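Local coordinates for uncharacterized protein (Wolinella succinogenes, PDB 3JYG), which is of unknown function but belongs to the 6-pyruvoyl tetrahydropterin synthase family and binds a zinc ion through three histidines, at residues 11-17 / 40-46; 17-21 / 137-141; 93-97 / 128-132. The contacts are given in a common frame with arbitrary orientation. Residue numbers count along the deposited sequence, not the author numbering.

In the fold
All three contacts lie in one chain built on a mixed beta sheet. Contact 1 pairs strands 3-17 and 40-52 in the middle of that sheet. Contact 2 starts where strand 3-17 ends and joins the following loop to the loop before helix 141-155. The two share His17, touch the same zinc ion and have centres about 13 Å apart; their segments alternate along the chain. Contact 3 is nested inside the loop that contact 2 closes. Its centre lies about 19 Å from that of contact 1 and 17 Å from that of contact 2, and it touches neither. Metal binding thus belongs to contacts 1 and 2, while contact 3 packs a peripheral helix and loop.

Contact 1. Residues 11-17 / 40-46. With ZN (zinc ion), chain G.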
loop_
_atom_site.group_PDB
_atom_site.type_symbol
_atom_site.label_atom_id
_atom_site.label_comp_id
_atom_site.label_asym_id
_atom_site.label_seq_id
_atom_site.Cartn_x
_atom_site.Cartn_y
_atom_site.Cartn_z
ATOM N N PHE A 11 11.347 -2.573 6.313
ATOM C CA PHE A 11 12.655 -2.326 6.946
ATOM C C PHE A 11 13.094 -0.894 6.623
ATOM O O PHE A 11 13.132 -0.509 5.453
ATOM C CB PHE A 11 13.699 -3.308 6.448
ATOM C CG PHE A 11 13.282 -4.742 6.549
ATOM C CD1 PHE A 11 12.543 -5.343 5.520
ATOM C CD2 PHE A 11 13.617 -5.497 7.672
ATOM C CE1 PHE A 11 12.181 -6.698 5.608
ATOM C CE2 PHE A 11 13.253 -6.851 7.759
ATOM C CZ PHE A 11 12.519 -7.429 6.738
ATOM N N ASP A 12 13.360 -0.103 7.656
ATOM C CA ASP A 12 13.664 1.320 7.499
ATOM C C ASP A 12 15.148 1.620 7.722
ATOM O O ASP A 12 15.800 0.929 8.494
ATOM C CB ASP A 12 12.821 2.125 8.510
ATOM C CG ASP A 12 11.337 1.863 8.352
ATOM O OD1 ASP A 12 10.690 1.431 9.325
ATOM O OD2 ASP A 12 10.809 2.038 7.247
ATOM N N PHE A 13 15.681 2.637 7.030
ATOM C CA PHE A 13 17.047 3.143 7.235
ATOM C C PHE A 13 17.176 4.529 6.633
ATOM O O PHE A 13 16.357 4.942 5.819
ATOM C CB PHE A 13 18.168 2.218 6.680
ATOM C CG PHE A 13 18.214 2.095 5.142
ATOM C CD1 PHE A 13 17.272 1.316 4.464
ATOM C CD2 PHE A 13 19.214 2.737 4.388
ATOM C CE1 PHE A 13 17.302 1.163 3.087
ATOM C CE2 PHE A 13 19.243 2.611 2.981
ATOM C CZ PHE A 13 18.299 1.800 2.332
ATOM N N CYS A 14 18.204 5.245 7.061
ATOM C CA CYS A 14 18.524 6.581 6.541
ATOM C C CYS A 14 19.866 6.500 5.836
ATOM O O CYS A 14 20.745 5.772 6.289
ATOM C CB CYS A 14 18.571 7.623 7.680
ATOM S SG CYS A 14 17.164 7.563 8.785
ATOM N N TYR A 15 20.033 7.250 4.748
ATOM C CA TYR A 15 21.290 7.194 4.009
ATOM C C TYR A 15 21.477 8.509 3.271
ATOM O O TYR A 15 20.512 9.224 3.079
ATOM C CB TYR A 15 21.302 6.010 3.012
ATOM C CG TYR A 15 20.186 6.086 1.960
ATOM C CD1 TYR A 15 18.840 5.851 2.309
ATOM C CD2 TYR A 15 20.481 6.390 0.612
ATOM C CE1 TYR A 15 17.820 5.924 1.368
ATOM C CE2 TYR A 15 19.454 6.455 -0.348
ATOM C CZ TYR A 15 18.126 6.236 0.038
ATOM O OH TYR A 15 17.089 6.266 -0.903
ATOM N N GLY A 16 22.707 8.790 2.842
ATOM C CA GLY A 16 22.943 9.868 1.858
ATOM C C GLY A 16 23.245 9.244 0.494
ATOM O O GLY A 16 23.658 8.076 0.415
ATOM N N HIS A 17 23.008 9.993 -0.583
ATOM C CA HIS A 17 23.430 9.539 -1.878
ATOM C C HIS A 17 23.380 10.708 -2.834
ATOM O O HIS A 17 23.014 11.839 -2.448
ATOM C CB HIS A 17 22.584 8.321 -2.376
ATOM C CG HIS A 17 21.262 8.671 -3.019
ATOM N ND1 HIS A 17 20.686 7.881 -3.993
ATOM C CD2 HIS A 17 20.402 9.699 -2.817
ATOM C CE1 HIS A 17 19.534 8.409 -4.368
ATOM N NE2 HIS A 17 19.343 9.516 -3.671
ATOM N N HIS A 40 22.706 14.508 -1.240
ATOM C CA HIS A 40 21.529 14.638 -0.357
ATOM C C HIS A 40 21.296 13.320 0.381
ATOM O O HIS A 40 22.225 12.524 0.550
ATOM C CB HIS A 40 20.282 15.119 -1.150
ATOM C CG HIS A 40 19.848 14.182 -2.234
ATOM N ND1 HIS A 40 20.475 14.114 -3.456
ATOM C CD2 HIS A 40 18.833 13.275 -2.280
ATOM C CE1 HIS A 40 19.883 13.197 -4.207
ATOM N NE2 HIS A 40 18.866 12.690 -3.523
ATOM N N GLY A 41 20.075 13.099 0.836
ATOM C CA GLY A 41 19.757 11.894 1.588
ATOM C C GLY A 41 18.264 11.676 1.644
ATOM O O GLY A 41 17.488 12.496 1.104
ATOM N N HIS A 42 17.891 10.596 2.337
ATOM C CA HIS A 42 16.533 10.071 2.389
ATOM C C HIS A 42 16.311 9.204 3.590
ATOM O O HIS A 42 17.249 8.629 4.114
ATOM C CB HIS A 42 16.308 9.162 1.194
ATOM C CG HIS A 42 16.282 9.897 -0.082
ATOM N ND1 HIS A 42 15.349 10.878 -0.352
ATOM C CD2 HIS A 42 17.100 9.836 -1.156
ATOM C CE1 HIS A 42 15.589 11.377 -1.545
ATOM N NE2 HIS A 42 16.628 10.744 -2.058
ATOM N N GLN A 43 15.055 9.120 4.021
ATOM C CA GLN A 43 14.569 8.008 4.823
ATOM C C GLN A 43 14.068 6.945 3.829
ATOM O O GLN A 43 13.148 7.196 3.072
ATOM C CB GLN A 43 13.414 8.504 5.720
ATOM C CG GLN A 43 12.727 7.466 6.578
ATOM C CD GLN A 43 13.646 6.827 7.592
ATOM O OE1 GLN A 43 14.677 7.398 7.972
ATOM N NE2 GLN A 43 13.279 5.637 8.042
ATOM N N GLY A 44 14.711 5.787 3.815
ATOM C CA GLY A 44 14.388 4.719 2.888
ATOM C C GLY A 44 13.521 3.683 3.570
ATOM O O GLY A 44 13.666 3.433 4.774
ATOM N N LYS A 45 12.606 3.088 2.825
ATOM C CA LYS A 45 11.914 1.919 3.369
ATOM C C LYS A 45 11.937 0.766 2.374
ATOM O O LYS A 45 11.529 0.941 1.236
ATOM C CB LYS A 45 10.487 2.293 3.760
ATOM C CG LYS A 45 9.654 1.133 4.333
ATOM C CD LYS A 45 8.161 1.587 4.482
ATOM C CE LYS A 45 7.994 2.681 5.503
ATOM N NZ LYS A 45 8.131 2.033 6.870
ATOM N N VAL A 46 12.441 -0.385 2.800
ATOM C CA VAL A 46 12.431 -1.611 1.978
ATOM C C VAL A 46 11.179 -2.434 2.346
ATOM O O VAL A 46 10.944 -2.693 3.544
ATOM C CB VAL A 46 13.667 -2.482 2.200
ATOM C CG1 VAL A 46 13.744 -3.583 1.098
ATOM C CG2 VAL A 46 14.953 -1.645 2.118
HETATM ZN ZN ZN G . 17.581 11.029 -4.021
HETATM O O HOH W 1 16.436 9.096 -5.105
HETATM O O HOH W 2 15.736 12.353 -4.738
#
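His17 and His42 lose the most surface here, 77 and 75 Å², and both bind the zinc ion. His17 NE2 lies 2.4 Å from ZN and His42 NE2 2.2 Å. His40 NE2, 2.2 Å from ZN, completes the histidine set, and two waters fill the other positions. The His17 ring edge meets the His40 ring face in an offset edge-to-face pair, centroids 4.7 Å apart. Their backbones pair too: His17 N to His40 O and His40 N to His17 O are both 2.9 Å. Such a three-histidine zinc site on neighbouring strands is characteristic of the 6-pyruvoyl tetrahydropterin synthase family. The strands run antiparallel, and Tyr15 opposite His42 is a hydrogen-bonded pair. Tyr15 CE1 packs 3.6 Å from His42 CB. Further along this face, Phe13 CE1 meets Val46 CG2 at 3.8 Å, and helix 67-77 covers both residues. On the other face Asp12 OD2 forms a 2.7 Å salt bridge with Lys45 NZ. Asp12 also pairs with Lys173 of the second subunit, and Lys45 with Glu10.

Contact 2. Residues 17-21 / 137-141. With ZN (zinc ion), chain G.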
loop_
_atom_site.group_PDB
_atom_site.type_symbol
_atom_site.label_atom_id
_atom_site.label_comp_id
_atom_site.label_asym_id
_atom_site.label_seq_id
_atom_site.Cartn_x
_atom_site.Cartn_y
_atom_site.Cartn_z
ATOM N N HIS A 17 23.008 9.993 -0.583
ATOM C CA HIS A 17 23.430 9.539 -1.878
ATOM C C HIS A 17 23.380 10.708 -2.834
ATOM O O HIS A 17 23.014 11.839 -2.448
ATOM C CB HIS A 17 22.584 8.321 -2.376
ATOM C CG HIS A 17 21.262 8.671 -3.019
ATOM N ND1 HIS A 17 20.686 7.881 -3.993
ATOM C CD2 HIS A 17 20.402 9.699 -2.817
ATOM C CE1 HIS A 17 19.534 8.409 -4.368
ATOM N NE2 HIS A 17 19.343 9.516 -3.671
ATOM N N ARG A 18 23.771 10.417 -4.071
ATOM C CA ARG A 18 23.403 11.256 -5.188
ATOM C C ARG A 18 23.242 10.357 -6.427
ATOM O O ARG A 18 23.867 9.301 -6.522
ATOM C CB ARG A 18 24.446 12.370 -5.407
ATOM C CG ARG A 18 25.638 11.989 -6.241
ATOM C CD ARG A 18 26.566 13.193 -6.483
ATOM N NE ARG A 18 27.521 12.920 -7.565
ATOM C CZ ARG A 18 27.654 13.668 -8.666
ATOM N NH1 ARG A 18 26.881 14.751 -8.886
ATOM N NH2 ARG A 18 28.582 13.335 -9.557
ATOM N N VAL A 19 22.406 10.804 -7.350
ATOM C CA VAL A 19 22.141 10.103 -8.599
ATOM C C VAL A 19 22.858 10.910 -9.654
ATOM O O VAL A 19 22.338 11.906 -10.121
ATOM C CB VAL A 19 20.636 10.114 -8.910
ATOM C CG1 VAL A 19 20.339 9.319 -10.200
ATOM C CG2 VAL A 19 19.863 9.527 -7.718
ATOM N N TRP A 20 24.053 10.466 -10.004
ATOM C CA TRP A 20 25.037 11.324 -10.680
ATOM C C TRP A 20 24.639 11.510 -12.154
ATOM O O TRP A 20 24.908 12.533 -12.749
ATOM C CB TRP A 20 26.459 10.747 -10.501
ATOM C CG TRP A 20 26.719 9.364 -11.125
ATOM C CD1 TRP A 20 26.742 8.129 -10.476
ATOM C CD2 TRP A 20 27.014 9.094 -12.514
ATOM N NE1 TRP A 20 27.030 7.130 -11.392
ATOM C CE2 TRP A 20 27.199 7.693 -12.640
ATOM C CE3 TRP A 20 27.149 9.917 -13.666
ATOM C CZ2 TRP A 20 27.501 7.075 -13.886
ATOM C CZ3 TRP A 20 27.458 9.315 -14.883
ATOM C CH2 TRP A 20 27.636 7.906 -14.977
ATOM N N SER A 21 23.957 10.506 -12.695
ATOM C CA SER A 21 23.604 10.450 -14.090
ATOM C C SER A 21 22.231 11.061 -14.431
ATOM O O SER A 21 21.770 10.955 -15.573
ATOM C CB SER A 21 23.569 8.976 -14.484
ATOM O OG SER A 21 22.570 8.292 -13.731
ATOM N N PHE A 137 26.357 0.449 -9.329
ATOM C CA PHE A 137 25.157 0.917 -9.991
ATOM C C PHE A 137 24.879 2.301 -9.474
ATOM O O PHE A 137 25.304 2.652 -8.354
ATOM C CB PHE A 137 23.903 0.031 -9.739
ATOM C CG PHE A 137 23.608 -0.275 -8.275
ATOM C CD1 PHE A 137 23.910 -1.550 -7.744
ATOM C CD2 PHE A 137 22.976 0.650 -7.446
ATOM C CE1 PHE A 137 23.640 -1.862 -6.379
ATOM C CE2 PHE A 137 22.678 0.348 -6.093
ATOM C CZ PHE A 137 23.006 -0.903 -5.553
ATOM N N VAL A 138 24.146 3.077 -10.262
ATOM C CA VAL A 138 23.724 4.421 -9.814
ATOM C C VAL A 138 22.638 4.175 -8.786
ATOM O O VAL A 138 21.651 3.475 -9.065
ATOM C CB VAL A 138 23.246 5.294 -10.987
ATOM C CG1 VAL A 138 21.957 4.679 -11.682
ATOM C CG2 VAL A 138 22.957 6.716 -10.536
ATOM N N PRO A 139 22.820 4.712 -7.565
ATOM C CA PRO A 139 21.899 4.267 -6.468
ATOM C C PRO A 139 20.529 4.975 -6.482
ATOM O O PRO A 139 20.176 5.676 -5.509
ATOM C CB PRO A 139 22.684 4.587 -5.181
ATOM C CG PRO A 139 23.608 5.788 -5.605
ATOM C CD PRO A 139 23.940 5.559 -7.092
ATOM N N THR A 140 19.779 4.777 -7.570
ATOM C CA THR A 140 18.382 5.199 -7.671
ATOM C C THR A 140 17.527 4.268 -6.817
ATOM O O THR A 140 17.973 3.170 -6.480
ATOM C CB THR A 140 17.875 5.046 -9.108
ATOM O OG1 THR A 140 18.115 3.709 -9.570
ATOM C CG2 THR A 140 18.618 5.996 -10.056
ATOM N N SER A 141 16.299 4.686 -6.497
ATOM C CA SER A 141 15.325 3.791 -5.875
ATOM C C SER A 141 15.153 2.482 -6.589
ATOM O O SER A 141 15.133 1.457 -5.953
ATOM C CB SER A 141 13.970 4.481 -5.794
ATOM O OG SER A 141 14.160 5.578 -4.918
HETATM ZN ZN ZN G . 17.581 11.029 -4.021
HETATM O O HOH W 1 16.436 9.096 -5.105
HETATM O O HOH W 2 15.736 12.353 -4.738
#
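This contact supplies part of the second shell of the zinc site. His17 binds ZN through NE2 at 2.4 Å, and its other ring nitrogen faces the 137-141 loop. His17 ND1 gives a weak hydrogen bond to Pro139 O, 2.7 Å long with an angle of 127°. This carbonyl lies near the ring plane and accepts from ND1 while NE2 meets the metal. Pro139 is the centre of an inverse gamma turn, closed by Thr140 N to Val138 O at 2.7 Å. The proline ring also packs on the other loop, with Pro139 CG 3.6 Å from Arg18 O.

Val138 has the most surface covered. Val138 CG2 sits 3.7 Å from Val19 CG1, 3.6 Å from Ser21 OG and 4.0 Å from Trp20 CD1. Val19 CG1 also touches Thr140 CG2 at 3.7 Å. Met59 of the third subunit packs on Val19 and Thr140, so this apolar patch reaches the subunit interface. Thr140 is the N-cap of helix 141-155, and its OG1 also bonds to Gly58 O of the third subunit. A zinc-binding histidine whose second nitrogen gives a hydrogen bond to a backbone carbonyl is typical of histidine metal sites in proteins.

Contact 3. Residues 93-97 / 128-132; sequences LLPHF and LYESF
The apolar centre is Tyr129 (chi1 m, -68°), in the last turn of helix 123-131, with 119 Å² covered by 93-97. Leu94 and Tyr129 are the nearest CA pair, 7.5 Å apart. Phe97 (m) turns its edge to one face of Tyr129, centroids 5.1 Å apart, planes at 69°, Phe97 CD1 3.5 Å from Tyr129 CE1. Leu94 CD1 (chi1 m, chi2 88°) makes a CH-pi contact with Phe132 (m), the first residue of strand 132-135, 3.8 Å from the ring centroid. Helix 90-93 ends at Leu93, and Leu94 leaves helical phi/psi at -121/62. A 3-10 segment, 95-96, follows, and Phe97 N bonds to Leu94 O at 2.9 Å. At the polar edge His96 ND1 (chi1 m, chi2 78°) and Tyr129 OH share a 2.7 Å hydrogen bond. The aromatic cluster of His96, Phe97 and Tyr129 joins the loop after helix 90-93 to the C-terminal end of helix 123-131. In the mixed sheet beside it, Val113 of strand 110-113 touches Leu94, Phe97 and Tyr129, and Ile83 of strand 80-84 packs on Leu94 and Phe132.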
loop_
_atom_site.group_PDB
_atom_site.type_symbol
_atom_site.label_atom_id
_atom_site.label_comp_id
_atom_site.label_asym_id
_atom_site.label_seq_id
_atom_site.Cartn_x
_atom_site.Cartn_y
_atom_site.Cartn_z
ATOM N N LEU A 93 35.615 12.579 -3.668
ATOM C CA LEU A 93 35.053 12.294 -2.354
ATOM C C LEU A 93 35.792 11.229 -1.619
ATOM O O LEU A 93 35.782 11.248 -0.406
ATOM C CB LEU A 93 33.568 11.910 -2.453
ATOM C CG LEU A 93 32.600 12.972 -2.982
ATOM C CD1 LEU A 93 31.241 12.309 -3.326
ATOM C CD2 LEU A 93 32.422 14.075 -2.000
ATOM N N LEU A 94 36.433 10.307 -2.340
ATOM C CA LEU A 94 37.347 9.311 -1.733
ATOM C C LEU A 94 38.793 9.378 -2.290
ATOM O O LEU A 94 39.271 8.405 -2.884
ATOM C CB LEU A 94 36.785 7.876 -1.888
ATOM C CG LEU A 94 35.467 7.529 -1.178
ATOM C CD1 LEU A 94 34.303 7.903 -2.137
ATOM C CD2 LEU A 94 35.413 6.032 -0.764
ATOM N N PRO A 95 39.490 10.528 -2.089
ATOM C CA PRO A 95 40.803 10.756 -2.697
ATOM C C PRO A 95 41.881 9.733 -2.320
ATOM O O PRO A 95 42.743 9.434 -3.158
ATOM C CB PRO A 95 41.166 12.182 -2.216
ATOM C CG PRO A 95 40.433 12.361 -0.920
ATOM C CD PRO A 95 39.079 11.701 -1.267
ATOM N N HIS A 96 41.809 9.152 -1.113
ATOM C CA HIS A 96 42.763 8.139 -0.678
ATOM C C HIS A 96 42.596 6.819 -1.391
ATOM O O HIS A 96 43.411 5.927 -1.204
ATOM C CB HIS A 96 42.658 7.901 0.843
ATOM C CG HIS A 96 43.039 9.092 1.662
ATOM N ND1 HIS A 96 42.195 10.171 1.842
ATOM C CD2 HIS A 96 44.181 9.391 2.328
ATOM C CE1 HIS A 96 42.793 11.074 2.600
ATOM N NE2 HIS A 96 43.996 10.621 2.915
ATOM N N PHE A 97 41.507 6.679 -2.157
ATOM C CA PHE A 97 41.158 5.440 -2.846
ATOM C C PHE A 97 40.809 5.771 -4.304
ATOM O O PHE A 97 39.946 5.133 -4.913
ATOM C CB PHE A 97 39.958 4.751 -2.143
ATOM C CG PHE A 97 40.257 4.300 -0.729
ATOM C CD1 PHE A 97 39.998 5.140 0.358
ATOM C CD2 PHE A 97 40.838 3.055 -0.500
ATOM C CE1 PHE A 97 40.310 4.750 1.657
ATOM C CE2 PHE A 97 41.135 2.642 0.780
ATOM C CZ PHE A 97 40.871 3.487 1.874
ATOM N N LEU A 128 34.901 9.754 7.840
ATOM C CA LEU A 128 34.494 9.970 6.467
ATOM C C LEU A 128 34.491 8.631 5.737
ATOM O O LEU A 128 33.469 8.257 5.107
ATOM C CB LEU A 128 35.444 10.975 5.792
ATOM C CG LEU A 128 35.440 11.029 4.276
ATOM C CD1 LEU A 128 34.051 11.370 3.755
ATOM C CD2 LEU A 128 36.444 12.096 3.788
ATOM N N TYR A 129 35.614 7.901 5.796
ATOM C CA TYR A 129 35.686 6.589 5.082
ATOM C C TYR A 129 34.806 5.461 5.649
ATOM O O TYR A 129 34.354 4.573 4.871
ATOM C CB TYR A 129 37.139 6.139 4.850
ATOM C CG TYR A 129 37.846 7.041 3.853
ATOM C CD1 TYR A 129 37.491 7.030 2.494
ATOM C CD2 TYR A 129 38.845 7.933 4.257
ATOM C CE1 TYR A 129 38.120 7.852 1.573
ATOM C CE2 TYR A 129 39.484 8.783 3.323
ATOM C CZ TYR A 129 39.123 8.714 1.979
ATOM O OH TYR A 129 39.710 9.532 1.032
ATOM N N GLU A 130 34.529 5.487 6.962
ATOM C CA GLU A 130 33.522 4.587 7.535
ATOM C C GLU A 130 32.122 4.816 6.951
ATOM O O GLU A 130 31.316 3.884 6.941
ATOM C CB GLU A 130 33.470 4.610 9.073
ATOM C CG GLU A 130 34.797 4.159 9.713
ATOM C CD GLU A 130 34.813 2.705 10.219
ATOM O OE1 GLU A 130 34.170 1.805 9.623
ATOM O OE2 GLU A 130 35.491 2.463 11.251
ATOM N N SER A 131 31.843 6.025 6.451
ATOM C CA SER A 131 30.494 6.321 5.889
ATOM C C SER A 131 30.144 5.566 4.607
ATOM O O SER A 131 28.999 5.267 4.358
ATOM C CB SER A 131 30.340 7.792 5.570
ATOM O OG SER A 131 30.832 8.601 6.598
ATOM N N PHE A 132 31.122 5.262 3.764
ATOM C CA PHE A 132 30.781 4.882 2.383
ATOM C C PHE A 132 30.435 3.425 2.165
ATOM O O PHE A 132 31.125 2.535 2.685
ATOM C CB PHE A 132 31.922 5.248 1.440
ATOM C CG PHE A 132 32.074 6.707 1.242
ATOM C CD1 PHE A 132 31.109 7.435 0.531
ATOM C CD2 PHE A 132 33.188 7.394 1.790
ATOM C CE1 PHE A 132 31.247 8.801 0.362
ATOM C CE2 PHE A 132 33.316 8.768 1.594
ATOM C CZ PHE A 132 32.379 9.456 0.883
#